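Local coordinates for variant surface glycoprotein MITat 1.13 (Trypanosoma brucei, PDB 6Z8H) that probably forms the dense, GPI-anchored surface coat of the parasite, whose antigenically distinct versions allow evasion of the host immune response, at the interface of chains A and B. Residues are numbered along the deposited sequence; one frame, centred on the assembly and turned at random. Chains: chain A/B, Variant surface glycoprotein MITat 1.13.

Contact 1: the interface of chains A and B. Residues chain A 148-149, 152; chain B 236, 239-240, 249-250.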
# COMPACT_ATOMS: atom_id res chain seq x y z
N THR A 148 -27.91 41.22 21.13
CA THR A 148 -28.33 39.84 21.30
C THR A 148 -27.99 39.12 20.01
O THR A 148 -27.52 39.72 19.04
CB THR A 148 -29.84 39.68 21.57
OG1 THR A 148 -30.57 39.89 20.35
CG2 THR A 148 -30.31 40.59 22.69
N LYS A 149 -28.28 37.82 19.99
CA LYS A 149 -27.98 37.03 18.80
C LYS A 149 -28.65 37.59 17.55
O LYS A 149 -28.13 37.41 16.45
CB LYS A 149 -28.38 35.57 19.02
CG LYS A 149 -28.40 34.68 17.76
CD LYS A 149 -27.04 34.31 17.29
CE LYS A 149 -27.10 33.46 16.02
NZ LYS A 149 -27.82 32.16 16.20
N PHE A 152 -26.57 39.47 15.00
CA PHE A 152 -25.58 38.75 14.21
C PHE A 152 -26.28 38.26 12.96
O PHE A 152 -26.94 37.23 12.96
CB PHE A 152 -25.03 37.56 14.99
CG PHE A 152 -24.10 37.93 16.10
CD1 PHE A 152 -24.59 38.45 17.29
CD2 PHE A 152 -22.74 37.80 15.94
CE1 PHE A 152 -23.71 38.75 18.32
CE2 PHE A 152 -21.88 38.11 16.95
CZ PHE A 152 -22.35 38.59 18.13
N SER B 236 -27.85 30.44 22.34
CA SER B 236 -28.16 31.85 22.27
C SER B 236 -29.26 32.22 23.24
O SER B 236 -29.33 33.37 23.67
CB SER B 236 -28.50 32.26 20.83
OG SER B 236 -29.66 31.60 20.36
N TRP B 239 -27.48 32.99 26.33
CA TRP B 239 -26.55 34.08 26.06
C TRP B 239 -27.28 35.40 25.92
O TRP B 239 -26.78 36.43 26.36
CB TRP B 239 -25.73 33.81 24.81
CG TRP B 239 -24.62 34.76 24.61
CD1 TRP B 239 -23.42 34.76 25.27
CD2 TRP B 239 -24.57 35.86 23.69
NE1 TRP B 239 -22.63 35.78 24.80
CE2 TRP B 239 -23.32 36.47 23.84
CE3 TRP B 239 -25.47 36.39 22.78
CZ2 TRP B 239 -22.93 37.58 23.09
CZ3 TRP B 239 -25.07 37.46 22.00
CH2 TRP B 239 -23.83 38.06 22.18
N ASN B 240 -28.45 35.39 25.25
CA ASN B 240 -29.20 36.62 25.01
C ASN B 240 -29.65 37.32 26.30
O ASN B 240 -30.03 38.49 26.26
CB ASN B 240 -30.43 36.32 24.14
CG ASN B 240 -30.08 36.06 22.68
OD1 ASN B 240 -28.96 36.33 22.24
ND2 ASN B 240 -31.06 35.55 21.92
N ILE B 249 -23.11 30.69 20.17
CA ILE B 249 -24.41 31.24 19.80
C ILE B 249 -24.86 30.80 18.41
O ILE B 249 -26.00 31.06 18.03
CB ILE B 249 -24.44 32.78 19.93
CG1 ILE B 249 -23.44 33.46 19.00
CG2 ILE B 249 -24.16 33.17 21.38
CD1 ILE B 249 -23.65 34.97 18.87
N HIS B 250 -24.01 30.10 17.67
CA HIS B 250 -24.39 29.58 16.36
C HIS B 250 -23.44 28.43 16.03
O HIS B 250 -22.28 28.45 16.44
CB HIS B 250 -24.27 30.66 15.27
CG HIS B 250 -25.06 30.35 14.04
ND1 HIS B 250 -26.41 30.62 13.93
CD2 HIS B 250 -24.68 29.78 12.87
CE1 HIS B 250 -26.83 30.20 12.75
NE2 HIS B 250 -25.80 29.70 12.09
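A:Lys149 of one variant surface glycoprotein subunit lies across strand 247-253 of the other and crosses B:His250 at about a right angle. Its chain leaves the backbone with CG opposite the main-chain N (chi1 168°) and bends at chi2 and chi4, which carries the CD and CE methylenes over the carbonyl of B:Ile249 and turns the ammonium group toward it. A:Lys149 NZ donates to B:Ile249 O at 2.8 Å, tilted 22° from the carbonyl plane, and to B:His250 ND1 at 3.1 Å, lying in the imidazole plane. Two acceptors from adjacent residues thus fix the lysine tip.

The backbone of the same residue is also held: A:Lys149 N donates to the side-chain amide oxygen B:Asn240 OD1 at 2.8 Å. That bond is nearly straight at the hydrogen (162°), although the donor stands above the amide plane. Alongside the lysine methylenes, B:Ile249 CD1 points at the middle of the A:Phe152 ring, 3.8 Å from its centroid, a CH-pi contact between roughly perpendicular side chains. B:Trp239 also crosses A:Phe152 at a right angle, B:Trp239 CH2 meeting A:Phe152 CE1 at 3.9 Å, while the A:Thr148-A:Lys149 peptide makes van der Waals contact at the indole edge, in its plane.

Contact 2: the interface of chains A and B. Residues chain A 89, 295; chain B 369, 373.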
# COMPACT_ATOMS: atom_id res chain seq x y z
N GLY A 89 18.40 -22.70 -17.50
CA GLY A 89 19.28 -21.90 -16.66
C GLY A 89 19.01 -20.42 -16.84
O GLY A 89 18.92 -19.66 -15.87
N LYS A 295 24.54 -18.89 -20.40
CA LYS A 295 24.10 -20.25 -20.13
C LYS A 295 23.24 -20.79 -21.27
O LYS A 295 23.30 -21.98 -21.58
CB LYS A 295 23.33 -20.30 -18.80
CG LYS A 295 24.18 -19.93 -17.61
CD LYS A 295 23.33 -19.75 -16.35
CE LYS A 295 24.17 -19.30 -15.14
NZ LYS A 295 23.32 -18.76 -14.02
N PRO B 369 19.05 -19.92 -9.55
CA PRO B 369 19.84 -19.96 -10.78
C PRO B 369 20.71 -21.24 -10.90
O PRO B 369 20.66 -21.85 -11.91
CB PRO B 369 20.72 -18.71 -10.67
CG PRO B 369 19.80 -17.73 -10.02
CD PRO B 369 19.01 -18.56 -9.05
N ASP B 373 20.21 -24.47 -13.66
CA ASP B 373 21.30 -24.93 -14.49
C ASP B 373 21.58 -26.39 -14.21
O ASP B 373 21.81 -27.17 -15.14
CB ASP B 373 22.52 -24.07 -14.15
CG ASP B 373 23.63 -24.16 -15.18
OD1 ASP B 373 23.66 -25.08 -16.01
OD2 ASP B 373 24.51 -23.28 -15.14
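A:Lys295 and B:Asp373 meet where helix 368-383 of one variant surface glycoprotein subunit runs beside helices 78-129 and 294-304 of the other. The two side chains pass at a slant, and the aliphatic part of the lysine makes the approach. The carboxylate oxygen B:Asp373 OD2 lies 3.9 Å from A:Lys295 CD, with CE at nearly the same separation. The ammonium group has travelled beyond it: A:Lys295 NZ is 4.8 Å from B:Asp373 OD2, too far for a salt bridge, although the opposite charges could still attract at long range.

The torsions are consistent with this offset. A:Lys295 places CG beside its backbone N (chi1 -64°) and is extended from there outward, and the extended chain carries its methylenes past the carboxylate. On the opposite side, B:Asp373 has CG opposite its own N (chi1 -164°), which directs the carboxylate toward the lysine chain.

Further out, backbone and ring contacts frame the pair. A:Gly89, within helix 78-129, brings its CA to 4.1 Å from B:Asp373 N, an approach of main chain to main chain with no side chain from the glycine in between. One turn before the aspartate, at the start of helix 368-383, the pyrrolidine ring of B:Pro369 turns its CB toward the lysine tip, 4.2 Å from A:Lys295 NZ.

Contact 3: the interface of chains A and B. Residues chain A 63, 99, 368; chain B 63, 66, 92, 95-96, 99.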
# COMPACT_ATOMS: atom_id res chain seq x y z
N SER A 63 7.08 -17.21 -13.04
CA SER A 63 7.00 -18.43 -12.24
C SER A 63 6.28 -19.53 -12.99
O SER A 63 6.76 -20.68 -13.00
CB SER A 63 6.24 -18.16 -10.95
OG SER A 63 6.98 -17.33 -10.08
N ARG A 99 12.37 -11.66 -9.06
CA ARG A 99 11.90 -11.70 -7.68
C ARG A 99 12.73 -10.82 -6.77
O ARG A 99 12.18 -10.14 -5.90
CB ARG A 99 11.94 -13.15 -7.20
CG ARG A 99 10.90 -14.00 -7.79
CD ARG A 99 11.16 -15.45 -7.45
NE ARG A 99 10.03 -16.25 -7.87
CZ ARG A 99 10.03 -17.59 -7.86
NH1 ARG A 99 11.12 -18.27 -7.50
NH2 ARG A 99 8.95 -18.26 -8.27
N LEU A 368 0.01 -25.29 -11.37
CA LEU A 368 1.17 -25.80 -10.65
C LEU A 368 0.91 -27.11 -9.92
O LEU A 368 1.80 -27.98 -9.95
CB LEU A 368 1.72 -24.73 -9.71
CG LEU A 368 2.85 -25.14 -8.77
CD1 LEU A 368 4.05 -25.62 -9.53
CD2 LEU A 368 3.19 -23.99 -7.80
N SER B 63 8.66 -21.05 -2.10
CA SER B 63 9.17 -21.14 -3.46
C SER B 63 10.56 -21.78 -3.43
O SER B 63 10.86 -22.66 -4.25
CB SER B 63 9.23 -19.75 -4.09
OG SER B 63 7.96 -19.21 -4.38
N TYR B 66 10.17 -25.61 -2.68
CA TYR B 66 9.68 -26.37 -3.82
C TYR B 66 10.77 -26.55 -4.86
O TYR B 66 10.96 -27.66 -5.39
CB TYR B 66 8.45 -25.72 -4.43
CG TYR B 66 7.91 -26.49 -5.61
CD1 TYR B 66 7.36 -27.76 -5.45
CD2 TYR B 66 7.95 -25.96 -6.88
CE1 TYR B 66 6.88 -28.49 -6.53
CE2 TYR B 66 7.44 -26.66 -7.96
CZ TYR B 66 6.92 -27.93 -7.79
OH TYR B 66 6.46 -28.61 -8.90
N ALA B 92 3.84 -28.63 -4.26
CA ALA B 92 3.28 -27.89 -5.39
C ALA B 92 1.91 -27.34 -5.01
O ALA B 92 1.59 -26.18 -5.31
CB ALA B 92 3.20 -28.79 -6.62
N LEU B 95 2.28 -24.50 -2.31
CA LEU B 95 2.79 -23.28 -2.91
C LEU B 95 1.73 -22.60 -3.76
O LEU B 95 1.60 -21.37 -3.74
CB LEU B 95 4.04 -23.59 -3.73
CG LEU B 95 4.74 -22.43 -4.46
CD1 LEU B 95 5.08 -21.35 -3.49
CD2 LEU B 95 5.98 -22.93 -5.20
N ASP B 96 0.93 -23.37 -4.49
CA ASP B 96 -0.11 -22.80 -5.34
C ASP B 96 -1.16 -22.10 -4.48
O ASP B 96 -1.60 -20.98 -4.80
CB ASP B 96 -0.76 -23.92 -6.15
CG ASP B 96 -1.81 -23.43 -7.11
OD1 ASP B 96 -1.45 -22.72 -8.05
OD2 ASP B 96 -3.00 -23.73 -6.92
N ARG B 99 0.24 -18.83 -3.02
CA ARG B 99 0.28 -17.73 -3.97
C ARG B 99 -1.12 -17.23 -4.28
O ARG B 99 -1.32 -16.01 -4.43
CB ARG B 99 0.94 -18.20 -5.26
CG ARG B 99 2.42 -18.34 -5.11
CD ARG B 99 3.06 -19.08 -6.25
NE ARG B 99 4.49 -19.03 -6.10
CZ ARG B 99 5.34 -19.69 -6.88
NH1 ARG B 99 4.89 -20.39 -7.91
NH2 ARG B 99 6.65 -19.59 -6.66
O HOH W 1 -0.97 -22.61 -10.89
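A:Leu368 begins helix 368-383 and inserts its side chain against helices 34-75 and 78-129 of chain B, hiding 90 Å² of its surface. A:Leu368 CB passes 4.1 Å from the carboxylate oxygen B:Asp96 OD1. CG stands opposite the backbone N (chi1 174°) and faces the main-chain oxygen of B:Ala92; the two methyls part from CG. A:Leu368 CD1 reaches the phenol of B:Tyr66, 3.9 Å from B:Tyr66 CE2, the two side chains sliding past each other in opposite directions. A:Leu368 CD2 lies 3.7 Å from B:Ala92 O, touches B:Leu95 CD2, and comes within 4.0 Å of B:Arg99 NH1 in the arginine half. Water 1, 2.9 Å from A:Leu368 N, links that amide to B:Asp96 OD1.

Near the two-fold, A:Arg99 and B:Arg99 cross at about a right angle, their guanidinium planes 54° apart. A:Arg99 NH2 and B:Arg99 NH2 approach to 3.1 Å without a hydrogen bond, a likely electrostatic cost. Each instead turns to its own serine: A:Arg99 NH2 donates to A:Ser63 OG at 2.8 Å, tilted 22° from the guanidinium plane, and B:Arg99 repeats this with B:Ser63. The patch joins the long helices at the arginines and helix 368-383 to its partner at the leucine, in the deposited dimer, probably the cell-surface form.

Contact 4: the interface of chains A and B. Residues chain A 352-354, 356-357, 377; chain B 298, 302, 311.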
# COMPACT_ATOMS: atom_id res chain seq x y z
N ALA A 352 -3.55 -37.54 -12.74
CA ALA A 352 -4.23 -38.42 -11.80
C ALA A 352 -5.67 -38.66 -12.23
O ALA A 352 -6.32 -37.80 -12.83
CB ALA A 352 -4.20 -37.80 -10.40
N ASP A 353 -6.17 -39.85 -11.92
CA ASP A 353 -7.54 -40.25 -12.21
C ASP A 353 -7.85 -41.56 -11.48
O ASP A 353 -7.02 -42.47 -11.48
CB ASP A 353 -7.72 -40.43 -13.72
CG ASP A 353 -9.19 -40.50 -14.13
OD1 ASP A 353 -9.77 -39.44 -14.47
OD2 ASP A 353 -9.74 -41.62 -14.12
N PRO A 354 -9.02 -41.70 -10.88
CA PRO A 354 -9.28 -42.88 -10.03
C PRO A 354 -9.29 -44.18 -10.83
O PRO A 354 -8.81 -45.20 -10.33
CB PRO A 354 -10.65 -42.58 -9.40
CG PRO A 354 -10.80 -41.09 -9.47
CD PRO A 354 -10.06 -40.66 -10.72
N GLY A 356 -7.26 -44.98 -12.99
CA GLY A 356 -5.96 -45.25 -13.59
C GLY A 356 -5.38 -43.99 -14.17
O GLY A 356 -6.11 -43.13 -14.69
N GLU A 357 -4.06 -43.85 -14.08
CA GLU A 357 -3.42 -42.62 -14.52
C GLU A 357 -3.72 -42.38 -15.99
O GLU A 357 -3.70 -43.31 -16.81
CB GLU A 357 -1.92 -42.73 -14.27
CG GLU A 357 -1.10 -41.60 -14.85
CD GLU A 357 0.39 -41.77 -14.57
OE1 GLU A 357 0.86 -41.37 -13.48
OE2 GLU A 357 1.09 -42.32 -15.45
N ARG A 377 5.21 -38.11 -10.84
CA ARG A 377 4.79 -39.33 -11.52
C ARG A 377 5.79 -39.72 -12.60
O ARG A 377 6.09 -40.91 -12.78
CB ARG A 377 3.38 -39.14 -12.09
CG ARG A 377 2.30 -39.03 -11.01
CD ARG A 377 0.93 -38.54 -11.54
NE ARG A 377 -0.08 -38.67 -10.50
CZ ARG A 377 -0.92 -39.70 -10.38
NH1 ARG A 377 -0.93 -40.68 -11.27
NH2 ARG A 377 -1.77 -39.76 -9.38
N LEU B 298 -1.48 -40.36 -1.09
CA LEU B 298 -1.45 -41.19 -2.29
C LEU B 298 -0.03 -41.35 -2.79
O LEU B 298 0.35 -42.43 -3.21
CB LEU B 298 -2.33 -40.60 -3.39
CG LEU B 298 -2.30 -41.38 -4.71
CD1 LEU B 298 -2.77 -42.83 -4.49
CD2 LEU B 298 -3.14 -40.69 -5.78
N LYS B 302 2.23 -44.66 -3.58
CA LYS B 302 2.84 -44.92 -4.88
C LYS B 302 4.36 -45.06 -4.78
O LYS B 302 4.94 -45.94 -5.42
CB LYS B 302 2.49 -43.81 -5.87
CG LYS B 302 1.02 -43.76 -6.26
CD LYS B 302 0.63 -42.44 -6.96
CE LYS B 302 1.00 -42.44 -8.41
NZ LYS B 302 0.20 -43.42 -9.24
N GLU B 311 -4.12 -45.14 -7.37
CA GLU B 311 -4.72 -43.83 -7.52
C GLU B 311 -5.71 -43.48 -6.42
O GLU B 311 -6.33 -42.41 -6.48
CB GLU B 311 -5.42 -43.70 -8.87
CG GLU B 311 -4.48 -43.83 -10.06
CD GLU B 311 -3.48 -42.68 -10.19
OE1 GLU B 311 -3.82 -41.52 -9.84
OE2 GLU B 311 -2.34 -42.93 -10.66
O HOH W 2 1.85 -42.88 -11.63
O HOH W 3 -2.70 -45.49 -12.17
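B:Glu311 puts CG beside its backbone N (chi1 -63°) and folds again at chi2, turning its carboxylate toward A:Arg377. The arginine comes to meet it extended from CG to NE, and at NE the chain turns (chi4 -96°), presenting NH1 and NH2 end-on. This is a bidentate salt bridge between the subunits of the variant surface glycoprotein: A:Arg377 NH1 donates to B:Glu311 OE2 at 2.7 Å, on its syn lone pair, and A:Arg377 NH2 to B:Glu311 OE1 at 2.7 Å. The guanidinium and carboxylate planes are 35° apart, so the pair is twisted rather than coplanar.

A:Glu357 braces the arginine from its own chain: A:Glu357 OE1 accepts from A:Arg377 NH1 at 2.9 Å through its anti lone pair, almost in the guanidinium plane. Above one face of that group lies the CE methylene of B:Lys302, and A:Ala352 CA lies on the opposite face. B:Lys302 NZ donates to B:Glu311 OE2 at 3.0 Å, from above the carboxylate plane; this oxygen therefore accepts from both arginine and lysine, which should favour its ionised form. Water 2 connects B:Lys302 NZ to A:Glu357 OE1. Water 3 joins A:Glu357 N to B:Glu311 OE2, 3.0 Å from that oxygen.

Contact 1 stands apart, its C-alpha centre about 70 Å from that of contact 3 and 86 Å from that of contact 4, whereas contacts 2 and 3 are about 19 Å apart and contacts 3 and 4 about 22 Å. Helix 368-383 supplies B:Pro369 and B:Asp373 to contact 2, A:Leu368 to contact 3 and A:Arg377 to contact 4. Contacts 2 and 3 also share helix 78-129, contacts 2 and 4 helix 294-304 (296-304 in chain B). Because the interface is two-fold symmetric, every patch has a twin; joining at well-separated levels would resist splaying of the elongated subunits if this dimer is biological.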